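DNA alpha-glucosyltransferase (Enterobacteria phage T4, PDB 1XV5) is a phage T4 glucosyltransferase of the GT-B structural class, built from two Rossmann-like domains that face each other across a cleft. Local coordinates at residues Ile6-Gly11 against Lys19-Gln24; Tyr113-Ser118 against Tyr173-Pro178; Asn31-Thr36 against Glu394-Ile399. All coordinates share one frame; numbering follows the deposited sequence.

Contact 1: Ile6-Gly11 against Lys19-Gln24. With UDP (uridine-5'-diphosphate), chain C.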
loop_
_atom_site.group_PDB
_atom_site.type_symbol
_atom_site.label_atom_id
_atom_site.label_comp_id
_atom_site.label_asym_id
_atom_site.label_seq_id
_atom_site.Cartn_x
_atom_site.Cartn_y
_atom_site.Cartn_z
ATOM N N ILE A 6 -17.364 -5.304 -0.111
ATOM C CA ILE A 6 -15.919 -5.370 -0.278
ATOM C C ILE A 6 -15.465 -6.634 0.439
ATOM O O ILE A 6 -15.623 -6.768 1.654
ATOM C CB ILE A 6 -15.249 -4.123 0.320
ATOM C CG1 ILE A 6 -15.834 -2.874 -0.346
ATOM C CG2 ILE A 6 -13.738 -4.189 0.110
ATOM C CD1 ILE A 6 -15.357 -1.564 0.251
ATOM N N PHE A 7 -14.895 -7.552 -0.332
ATOM C CA PHE A 7 -14.481 -8.859 0.164
ATOM C C PHE A 7 -12.975 -9.135 0.108
ATOM O O PHE A 7 -12.364 -9.079 -0.960
ATOM C CB PHE A 7 -15.236 -9.910 -0.663
ATOM C CG PHE A 7 -15.094 -11.327 -0.175
ATOM C CD1 PHE A 7 -15.320 -12.385 -1.056
ATOM C CD2 PHE A 7 -14.796 -11.615 1.152
ATOM C CE1 PHE A 7 -15.254 -13.709 -0.625
ATOM C CE2 PHE A 7 -14.729 -12.938 1.595
ATOM C CZ PHE A 7 -14.959 -13.986 0.703
ATOM N N MET A 8 -12.387 -9.426 1.266
ATOM C CA MET A 8 -10.970 -9.775 1.357
ATOM C C MET A 8 -10.911 -11.260 1.718
ATOM O O MET A 8 -10.839 -11.621 2.895
ATOM C CB MET A 8 -10.261 -8.949 2.435
ATOM C CG MET A 8 -9.861 -7.550 1.987
ATOM S SD MET A 8 -9.017 -6.612 3.290
ATOM C CE MET A 8 -10.416 -6.068 4.231
ATOM N N ALA A 9 -10.948 -12.114 0.698
ATOM C CA ALA A 9 -10.931 -13.562 0.894
ATOM C C ALA A 9 -9.616 -14.119 1.429
ATOM O O ALA A 9 -9.547 -15.287 1.812
ATOM C CB ALA A 9 -11.304 -14.267 -0.406
ATOM N N ARG A 10 -8.571 -13.301 1.455
ATOM C CA ARG A 10 -7.285 -13.763 1.971
ATOM C C ARG A 10 -7.278 -13.582 3.485
ATOM O O ARG A 10 -6.567 -14.283 4.208
ATOM C CB ARG A 10 -6.136 -12.958 1.355
ATOM C CG ARG A 10 -4.746 -13.330 1.871
ATOM C CD ARG A 10 -3.681 -12.411 1.277
ATOM N NE ARG A 10 -2.360 -12.626 1.866
ATOM C CZ ARG A 10 -1.578 -13.673 1.617
ATOM N NH1 ARG A 10 -1.976 -14.618 0.780
ATOM N NH2 ARG A 10 -0.396 -13.777 2.210
ATOM N N GLY A 11 -8.096 -12.644 3.948
ATOM C CA GLY A 11 -8.176 -12.329 5.362
ATOM C C GLY A 11 -7.797 -10.866 5.514
ATOM O O GLY A 11 -7.472 -10.211 4.524
ATOM N N LYS A 19 -5.790 -1.412 3.871
ATOM C CA LYS A 19 -5.873 0.041 3.776
ATOM C C LYS A 19 -6.758 0.443 2.595
ATOM O O LYS A 19 -7.647 1.283 2.727
ATOM C CB LYS A 19 -4.471 0.628 3.599
ATOM C CG LYS A 19 -4.441 2.139 3.446
ATOM C CD LYS A 19 -5.071 2.839 4.637
ATOM C CE LYS A 19 -4.866 4.343 4.541
ATOM N NZ LYS A 19 -5.584 5.078 5.606
ATOM N N PHE A 20 -6.503 -0.159 1.439
ATOM C CA PHE A 20 -7.285 0.133 0.246
ATOM C C PHE A 20 -8.758 -0.170 0.502
ATOM O O PHE A 20 -9.629 0.641 0.200
ATOM C CB PHE A 20 -6.797 -0.714 -0.932
ATOM C CG PHE A 20 -7.634 -0.566 -2.170
ATOM C CD1 PHE A 20 -7.441 0.504 -3.036
ATOM C CD2 PHE A 20 -8.630 -1.495 -2.465
ATOM C CE1 PHE A 20 -8.221 0.650 -4.177
ATOM C CE2 PHE A 20 -9.423 -1.359 -3.609
ATOM C CZ PHE A 20 -9.219 -0.289 -4.466
ATOM N N SER A 21 -9.028 -1.344 1.062
ATOM C CA SER A 21 -10.403 -1.744 1.335
ATOM C C SER A 21 -11.132 -0.763 2.249
ATOM O O SER A 21 -12.315 -0.489 2.051
ATOM C CB SER A 21 -10.427 -3.149 1.942
ATOM O OG SER A 21 -9.947 -4.101 1.004
ATOM N N LEU A 22 -10.428 -0.229 3.243
ATOM C CA LEU A 22 -11.039 0.717 4.168
ATOM C C LEU A 22 -11.270 2.071 3.504
ATOM O O LEU A 22 -12.306 2.706 3.716
ATOM C CB LEU A 22 -10.163 0.873 5.415
ATOM C CG LEU A 22 -9.970 -0.415 6.230
ATOM C CD1 LEU A 22 -9.077 -0.145 7.433
ATOM C CD2 LEU A 22 -11.325 -0.940 6.687
ATOM N N GLU A 23 -10.309 2.512 2.697
ATOM C CA GLU A 23 -10.436 3.785 1.994
ATOM C C GLU A 23 -11.540 3.666 0.947
ATOM O O GLU A 23 -12.269 4.623 0.685
ATOM C CB GLU A 23 -9.108 4.153 1.320
ATOM C CG GLU A 23 -8.011 4.504 2.308
ATOM C CD GLU A 23 -8.222 5.860 2.959
ATOM O OE1 GLU A 23 -7.625 6.107 4.027
ATOM O OE2 GLU A 23 -8.972 6.688 2.401
ATOM N N GLN A 24 -11.652 2.480 0.353
ATOM C CA GLN A 24 -12.671 2.205 -0.653
ATOM C C GLN A 24 -14.043 2.297 0.009
ATOM O O GLN A 24 -14.961 2.918 -0.523
ATOM C CB GLN A 24 -12.458 0.805 -1.232
ATOM C CG GLN A 24 -13.312 0.460 -2.442
ATOM C CD GLN A 24 -12.806 -0.785 -3.147
ATOM O OE1 GLN A 24 -12.702 -0.824 -4.373
ATOM N NE2 GLN A 24 -12.485 -1.809 -2.370
HETATM N N1 UDP C . 0.969 -0.224 7.882
HETATM C C2 UDP C . 0.562 -0.159 9.199
HETATM N N3 UDP C . 1.362 -0.836 10.085
HETATM C C4 UDP C . 2.510 -1.548 9.789
HETATM C C5 UDP C . 2.869 -1.556 8.403
HETATM C C6 UDP C . 2.102 -0.911 7.519
HETATM O O2 UDP C . -0.427 0.459 9.556
HETATM O O4 UDP C . 3.127 -2.106 10.695
HETATM C "C1'" UDP C . 0.141 0.461 6.883
HETATM C "C2'" UDP C . 0.861 1.548 6.093
HETATM O "O2'" UDP C . 0.928 2.752 6.828
HETATM C "C3'" UDP C . -0.031 1.616 4.860
HETATM C "C4'" UDP C . -0.324 0.137 4.611
HETATM O "O4'" UDP C . -0.255 -0.491 5.920
HETATM O "O3'" UDP C . -1.238 2.304 5.186
HETATM C "C5'" UDP C . 0.638 -0.557 3.668
HETATM O "O5'" UDP C . 0.319 -0.225 2.322
HETATM P PA UDP C . 1.425 0.163 1.241
HETATM O O1A UDP C . 0.680 0.430 -0.007
HETATM O O2A UDP C . 2.297 1.225 1.808
HETATM O O3A UDP C . 2.354 -1.173 1.061
HETATM P PB UDP C . 2.001 -2.771 1.150
HETATM O O1B UDP C . 2.860 -3.453 0.148
HETATM O O2B UDP C . 2.088 -3.176 2.571
HETATM O O3B UDP C . 0.489 -2.872 0.676
#

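Contact 2: Tyr113-Ser118 against Tyr173-Pro178. With EDO (1,2-ethanediol), chain D.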
loop_
_atom_site.group_PDB
_atom_site.type_symbol
_atom_site.label_atom_id
_atom_site.label_comp_id
_atom_site.label_asym_id
_atom_site.label_seq_id
_atom_site.Cartn_x
_atom_site.Cartn_y
_atom_site.Cartn_z
ATOM N N TYR A 113 -9.658 -6.604 -8.056
ATOM C CA TYR A 113 -8.482 -5.744 -7.999
ATOM C C TYR A 113 -7.267 -6.595 -7.655
ATOM O O TYR A 113 -7.282 -7.327 -6.660
ATOM C CB TYR A 113 -8.632 -4.684 -6.903
ATOM C CG TYR A 113 -9.471 -3.471 -7.244
ATOM C CD1 TYR A 113 -8.881 -2.311 -7.754
ATOM C CD2 TYR A 113 -10.845 -3.458 -6.999
ATOM C CE1 TYR A 113 -9.639 -1.163 -7.999
ATOM C CE2 TYR A 113 -11.612 -2.320 -7.240
ATOM C CZ TYR A 113 -11.004 -1.175 -7.735
ATOM O OH TYR A 113 -11.751 -0.041 -7.939
ATOM N N GLN A 114 -6.227 -6.515 -8.476
ATOM C CA GLN A 114 -5.003 -7.243 -8.185
ATOM C C GLN A 114 -4.085 -6.202 -7.565
ATOM O O GLN A 114 -3.581 -5.316 -8.254
ATOM C CB GLN A 114 -4.360 -7.813 -9.448
ATOM C CG GLN A 114 -3.054 -8.517 -9.132
ATOM C CD GLN A 114 -3.208 -9.486 -7.975
ATOM O OE1 GLN A 114 -3.916 -10.492 -8.079
ATOM N NE2 GLN A 114 -2.559 -9.182 -6.860
ATOM N N HIS A 115 -3.880 -6.320 -6.258
ATOM C CA HIS A 115 -3.074 -5.368 -5.505
ATOM C C HIS A 115 -1.594 -5.683 -5.371
ATOM O O HIS A 115 -0.826 -4.848 -4.885
ATOM C CB HIS A 115 -3.681 -5.208 -4.113
ATOM C CG HIS A 115 -5.035 -4.573 -4.122
ATOM N ND1 HIS A 115 -5.224 -3.230 -4.375
ATOM C CD2 HIS A 115 -6.269 -5.099 -3.944
ATOM C CE1 HIS A 115 -6.516 -2.958 -4.355
ATOM N NE2 HIS A 115 -7.173 -4.076 -4.097
ATOM N N ASP A 116 -1.186 -6.871 -5.799
ATOM C CA ASP A 116 0.215 -7.257 -5.680
ATOM C C ASP A 116 1.022 -7.083 -6.963
ATOM O O ASP A 116 0.463 -6.853 -8.037
ATOM C CB ASP A 116 0.300 -8.686 -5.144
ATOM C CG ASP A 116 -0.180 -8.784 -3.702
ATOM O OD1 ASP A 116 -0.494 -9.902 -3.241
ATOM O OD2 ASP A 116 -0.238 -7.732 -3.023
ATOM N N HIS A 117 2.343 -7.191 -6.844
ATOM C CA HIS A 117 3.233 -6.975 -7.980
ATOM C C HIS A 117 3.944 -8.189 -8.581
ATOM O O HIS A 117 3.613 -8.627 -9.680
ATOM C CB HIS A 117 4.281 -5.931 -7.586
ATOM C CG HIS A 117 3.693 -4.675 -7.020
ATOM N ND1 HIS A 117 3.006 -3.760 -7.791
ATOM C CD2 HIS A 117 3.662 -4.198 -5.753
ATOM C CE1 HIS A 117 2.580 -2.773 -7.021
ATOM N NE2 HIS A 117 2.964 -3.016 -5.779
ATOM N N SER A 118 4.934 -8.708 -7.865
ATOM C CA SER A 118 5.727 -9.840 -8.337
ATOM C C SER A 118 4.990 -11.170 -8.424
ATOM O O SER A 118 4.024 -11.410 -7.700
ATOM C CB SER A 118 6.955 -10.014 -7.438
ATOM O OG SER A 118 7.669 -11.188 -7.780
ATOM N N TYR A 173 -7.846 -3.032 -16.456
ATOM C CA TYR A 173 -7.711 -1.588 -16.347
ATOM C C TYR A 173 -6.676 -1.211 -15.304
ATOM O O TYR A 173 -6.492 -1.913 -14.312
ATOM C CB TYR A 173 -9.047 -0.968 -15.953
ATOM C CG TYR A 173 -10.158 -1.229 -16.938
ATOM C CD1 TYR A 173 -10.278 -0.467 -18.100
ATOM C CD2 TYR A 173 -11.086 -2.244 -16.713
ATOM C CE1 TYR A 173 -11.298 -0.709 -19.013
ATOM C CE2 TYR A 173 -12.110 -2.494 -17.621
ATOM C CZ TYR A 173 -12.210 -1.722 -18.768
ATOM O OH TYR A 173 -13.225 -1.963 -19.665
ATOM N N ASN A 174 -6.005 -0.090 -15.518
ATOM C CA ASN A 174 -5.023 0.362 -14.553
ATOM C C ASN A 174 -5.755 1.111 -13.448
ATOM O O ASN A 174 -6.825 1.676 -13.676
ATOM C CB ASN A 174 -4.012 1.293 -15.212
ATOM C CG ASN A 174 -2.948 1.761 -14.247
ATOM O OD1 ASN A 174 -3.008 2.877 -13.724
ATOM N ND2 ASN A 174 -1.969 0.901 -13.991
ATOM N N PHE A 175 -5.178 1.110 -12.252
ATOM C CA PHE A 175 -5.764 1.819 -11.126
ATOM C C PHE A 175 -4.653 2.235 -10.177
ATOM O O PHE A 175 -3.545 1.693 -10.230
ATOM C CB PHE A 175 -6.762 0.926 -10.374
ATOM C CG PHE A 175 -6.126 0.049 -9.320
ATOM C CD1 PHE A 175 -6.166 0.414 -7.976
ATOM C CD2 PHE A 175 -5.485 -1.132 -9.674
ATOM C CE1 PHE A 175 -5.577 -0.387 -6.994
ATOM C CE2 PHE A 175 -4.892 -1.943 -8.706
ATOM C CZ PHE A 175 -4.939 -1.570 -7.360
ATOM N N GLN A 176 -4.952 3.214 -9.332
ATOM C CA GLN A 176 -4.016 3.680 -8.315
ATOM C C GLN A 176 -4.738 3.437 -6.999
ATOM O O GLN A 176 -5.955 3.601 -6.928
ATOM C CB GLN A 176 -3.758 5.183 -8.423
ATOM C CG GLN A 176 -3.101 5.646 -9.693
ATOM C CD GLN A 176 -3.082 7.159 -9.778
ATOM O OE1 GLN A 176 -2.336 7.831 -9.056
ATOM N NE2 GLN A 176 -3.921 7.706 -10.647
ATOM N N PRO A 177 -4.009 3.033 -5.948
ATOM C CA PRO A 177 -4.626 2.787 -4.635
ATOM C C PRO A 177 -4.797 4.157 -3.962
ATOM O O PRO A 177 -3.826 4.745 -3.479
ATOM C CB PRO A 177 -3.601 1.897 -3.940
ATOM C CG PRO A 177 -2.296 2.392 -4.494
ATOM C CD PRO A 177 -2.591 2.620 -5.960
ATOM N N PRO A 178 -6.037 4.675 -3.913
ATOM C CA PRO A 178 -6.339 5.979 -3.321
ATOM C C PRO A 178 -6.480 6.060 -1.812
ATOM O O PRO A 178 -6.787 5.081 -1.140
ATOM C CB PRO A 178 -7.655 6.386 -4.004
ATOM C CG PRO A 178 -7.996 5.223 -4.964
ATOM C CD PRO A 178 -7.278 4.043 -4.382
HETATM C C1 EDO D . 0.687 -7.491 0.592
HETATM O O1 EDO D . -0.163 -8.329 -0.214
HETATM C C2 EDO D . -0.055 -6.244 1.089
HETATM O O2 EDO D . -0.412 -5.369 0.006
#

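Contact 3: Asn31-Thr36 against Glu394-Ile399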
loop_
_atom_site.group_PDB
_atom_site.type_symbol
_atom_site.label_atom_id
_atom_site.label_comp_id
_atom_site.label_asym_id
_atom_site.label_seq_id
_atom_site.Cartn_x
_atom_site.Cartn_y
_atom_site.Cartn_z
ATOM N N ASN A 31 -19.973 8.857 -0.773
ATOM C CA ASN A 31 -20.720 9.165 -1.981
ATOM C C ASN A 31 -22.132 8.586 -2.023
ATOM O O ASN A 31 -22.702 8.395 -3.099
ATOM C CB ASN A 31 -19.920 8.736 -3.212
ATOM C CG ASN A 31 -18.694 9.608 -3.437
ATOM O OD1 ASN A 31 -17.699 9.507 -2.716
ATOM N ND2 ASN A 31 -18.771 10.486 -4.428
ATOM N N GLY A 32 -22.683 8.301 -0.846
ATOM C CA GLY A 32 -24.049 7.809 -0.750
ATOM C C GLY A 32 -24.376 6.348 -0.987
ATOM O O GLY A 32 -25.550 6.001 -1.133
ATOM N N HIS A 33 -23.370 5.482 -1.021
ATOM C CA HIS A 33 -23.621 4.063 -1.243
ATOM C C HIS A 33 -23.574 3.285 0.065
ATOM O O HIS A 33 -23.023 3.758 1.057
ATOM C CB HIS A 33 -22.588 3.498 -2.219
ATOM C CG HIS A 33 -22.584 4.184 -3.547
ATOM N ND1 HIS A 33 -23.528 3.932 -4.519
ATOM C CD2 HIS A 33 -21.775 5.147 -4.048
ATOM C CE1 HIS A 33 -23.300 4.712 -5.562
ATOM N NE2 HIS A 33 -22.242 5.458 -5.300
ATOM N N GLU A 34 -24.172 2.098 0.068
ATOM C CA GLU A 34 -24.171 1.246 1.252
ATOM C C GLU A 34 -23.027 0.256 1.104
ATOM O O GLU A 34 -22.833 -0.315 0.030
ATOM C CB GLU A 34 -25.500 0.500 1.385
ATOM C CG GLU A 34 -26.656 1.386 1.815
ATOM C CD GLU A 34 -27.940 0.609 2.028
ATOM O OE1 GLU A 34 -28.910 1.198 2.551
ATOM O OE2 GLU A 34 -27.982 -0.588 1.671
ATOM N N VAL A 35 -22.274 0.046 2.178
ATOM C CA VAL A 35 -21.133 -0.857 2.116
ATOM C C VAL A 35 -21.011 -1.870 3.246
ATOM O O VAL A 35 -21.258 -1.564 4.409
ATOM C CB VAL A 35 -19.806 -0.053 2.077
ATOM C CG1 VAL A 35 -18.619 -0.998 1.968
ATOM C CG2 VAL A 35 -19.824 0.924 0.912
ATOM N N THR A 36 -20.630 -3.089 2.882
ATOM C CA THR A 36 -20.388 -4.141 3.858
ATOM C C THR A 36 -18.958 -4.583 3.586
ATOM O O THR A 36 -18.588 -4.827 2.438
ATOM C CB THR A 36 -21.338 -5.349 3.687
ATOM O OG1 THR A 36 -21.203 -5.891 2.369
ATOM C CG2 THR A 36 -22.777 -4.933 3.934
ATOM N N GLU A 394 -12.576 7.798 -10.827
ATOM C CA GLU A 394 -12.093 7.228 -12.079
ATOM C C GLU A 394 -12.448 5.739 -12.131
ATOM O O GLU A 394 -12.939 5.240 -13.141
ATOM C CB GLU A 394 -10.571 7.389 -12.192
ATOM C CG GLU A 394 -9.985 6.855 -13.498
ATOM C CD GLU A 394 -8.462 6.847 -13.508
ATOM O OE1 GLU A 394 -7.854 7.893 -13.193
ATOM O OE2 GLU A 394 -7.877 5.793 -13.837
ATOM N N GLN A 395 -12.201 5.037 -11.029
ATOM C CA GLN A 395 -12.481 3.609 -10.958
ATOM C C GLN A 395 -13.979 3.334 -11.004
ATOM O O GLN A 395 -14.421 2.386 -11.649
ATOM C CB GLN A 395 -11.858 3.020 -9.685
ATOM C CG GLN A 395 -10.346 3.240 -9.639
ATOM C CD GLN A 395 -9.716 2.945 -8.294
ATOM O OE1 GLN A 395 -8.656 3.487 -7.968
ATOM N NE2 GLN A 395 -10.350 2.080 -7.509
ATOM N N PHE A 396 -14.757 4.171 -10.329
ATOM C CA PHE A 396 -16.205 4.005 -10.312
ATOM C C PHE A 396 -16.769 4.126 -11.726
ATOM O O PHE A 396 -17.657 3.367 -12.118
ATOM C CB PHE A 396 -16.844 5.053 -9.395
ATOM C CG PHE A 396 -18.343 4.953 -9.310
ATOM C CD1 PHE A 396 -19.154 5.616 -10.227
ATOM C CD2 PHE A 396 -18.944 4.181 -8.321
ATOM C CE1 PHE A 396 -20.541 5.511 -10.159
ATOM C CE2 PHE A 396 -20.336 4.070 -8.246
ATOM C CZ PHE A 396 -21.132 4.738 -9.168
ATOM N N ASP A 397 -16.250 5.078 -12.494
ATOM C CA ASP A 397 -16.717 5.272 -13.862
ATOM C C ASP A 397 -16.406 4.060 -14.733
ATOM O O ASP A 397 -17.201 3.685 -15.596
ATOM C CB ASP A 397 -16.091 6.536 -14.455
ATOM C CG ASP A 397 -16.679 7.801 -13.864
ATOM O OD1 ASP A 397 -16.119 8.892 -14.100
ATOM O OD2 ASP A 397 -17.712 7.702 -13.167
ATOM N N ILE A 398 -15.252 3.446 -14.498
ATOM C CA ILE A 398 -14.847 2.267 -15.250
ATOM C C ILE A 398 -15.704 1.066 -14.849
ATOM O O ILE A 398 -16.092 0.255 -15.690
ATOM C CB ILE A 398 -13.361 1.931 -14.989
ATOM C CG1 ILE A 398 -12.470 3.008 -15.609
ATOM C CG2 ILE A 398 -13.025 0.552 -15.551
ATOM C CD1 ILE A 398 -10.987 2.852 -15.278
ATOM N N ILE A 399 -16.003 0.962 -13.558
ATOM C CA ILE A 399 -16.803 -0.147 -13.049
ATOM C C ILE A 399 -18.238 -0.121 -13.561
ATOM O O ILE A 399 -18.799 -1.160 -13.908
ATOM C CB ILE A 399 -16.826 -0.144 -11.500
ATOM C CG1 ILE A 399 -15.419 -0.436 -10.966
ATOM C CG2 ILE A 399 -17.830 -1.170 -10.985
ATOM C CD1 ILE A 399 -15.302 -0.373 -9.462
#

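Contact 1: Ile6-Gly11 against Lys19-Gln24
The flat amide end of Q24 lies against the methyl groups of I6. Q24 CG packs 3.9 Å from I6 CD1, where the two side chains cross at a slant. The ring of F7, pointing away from the helix, takes A9 CB on one face, 3.8 Å above the plane and shifted toward the rim. The ring of F20 leaves the helix in another direction, meeting the rings of H115, Y113 and F392.

S21 is the centre of the packing. I6 CD1 rests on its backbone carbonyl, 3.7 Å from S21 O, while CG2 of the same isoleucine faces the hydroxyl. M8 comes in from the other end of the strand: its SD is 3.5 Å from S21 OG, and the bend at chi3 (-81°) folds CE back to lie 3.7 Å from S21 CB. None of this is hydrogen bonding; OG is instead held by V17 O, one turn earlier in the helix, with a weak second bond from N82.

Past M8 the chain leaves the sheet in a type I turn closed by G11 N to M8 O. On the helix face turned from the strand, K19 NZ forms a salt bridge of 2.8 Å with E23 OE1, using the anti lone pair, and K19 CG passes 3.6 Å from O3' of uridine-5'-diphosphate.

Strand 6-8 and helix 19-24 run antiparallel, at 169° with axes 9.5 Å apart, as the first two limbs of a beta-alpha-beta crossover. The helix returns to strand 34-40, which lies beside strand 3-8; strand 78-83 lies on the other side and touches I6, S21 and Q24 through N82.

Contact 2: Tyr113-Ser118 against Tyr173-Pro178
F175 reaches across to three consecutive residues, Y113, Q114 and H115, and its ring accounts for essentially the whole contact. CB points toward the other segment, and chi1 of 86° sets CG between the backbone N and the carbonyl carbon, turning the ring so that one face meets the edge of Y113. CG and CD1 come first to Y113, with CD1 3.8 Å from Y113 CE1. The tyrosine presents its edge, and its CD1 stands over the centre of the F175 face. This is a T-shaped pair, with centroids 5.0 Å apart and planes at 78°.

Farther out the surroundings turn polar. CE2 faces the backbone oxygen of Q114, with 3.6 Å between F175 CE2 and Q114 O; that oxygen lies in the ring plane, where the slightly positive C-H edge probably suits it. At the tip, F175 CZ is 3.4 Å from H115 ND1, and CE1 lies beside H115 CE1. The imidazole plane is nearly perpendicular to the phenyl, at 88°, yet the approach is oblique.

H115 is held by its polar ends, NE2 bonding N82 OD1 and ND1 a glycerol molecule. Beyond it, D116 OD2 accepts a 2.9 Å hydrogen bond from O1 of 1,2-ethanediol, and S118 N-caps helix 119-122.

Strand 137-140 separates the two strands here, and its F139 stacks on Y113. The result is an aromatic cluster where the chain leaves the C-terminal ends of parallel strands, the C-terminal rim of a Rossmann-like sheet, the side that commonly lines the binding cleft; H115 comes within about 7 Å of uridine-5'-diphosphate, nearest atoms measured.

Contact 3: Asn31-Thr36 against Glu394-Ile399
H33 and F396 approach from opposite directions and meet obliquely, F396 CE2 against the NE2-CE1 side of the imidazole, and that meeting is the whole contact. The tight part is small: F396 CE2 lies 3.8 Å from H33 NE2 and 4.0 Å from H33 CE1, with F396 CZ a little farther from the same nitrogen. The planes are inclined by 35° and the centroids are 5.5 Å apart. On the helix side, CG of F396 is anti to its backbone N (chi1 -180°), which throws the ring outward from the helix toward the histidine; F28 of helix 17-30 and M2 pack against it as well.

Everything else is loose. Only 61 Å² is buried between the segments, and both rings remain partly exposed. The exposed D397 places OD2 in the plane of the F396 ring at its edge, 3.9 Å from F396 CD1, on the solvent side of the helix. H33 follows directly on a Schellman motif: helix 17-30 ends with H33 N bonded to F28 O and G32 N to I29 O, G32 taking positive phi (81°), after which the chain turns into strand 34-40. Away from this point, E394 forms a salt bridge with R304.

No hydrogen bond links the segments, so the rings meet by van der Waals contact, and the imidazole nitrogens find their hydrogen bonds outside the two segments. H33 ND1 is bonded to the backbone N of M2 and so acts as an acceptor, whereas NE2 meets O1 of a glycerol. This pattern is consistent with a neutral imidazole carrying its proton on NE2, which would leave the F396 contact without a marked cation-pi component.

How the contacts relate
From the N terminus, strand 3-8 passes into helix 17-30, and contact 1 closes this first short loop. Strand 34-40 follows directly, its T36 O probably bonded to I6 N, and opens contact 3, which stays open until helix 388-399 near the C terminus. Contact 2 is nested within that long loop, bringing together strands 109-114 and 172-174 on either side of strand 137-140. All three reach the same seven-stranded sheet. F20 joins contacts 1 and 2 by packing on H115 and P178, while Q395 sits against Y113 and P178. The final helix is thereby tied back to the N-terminal sheet.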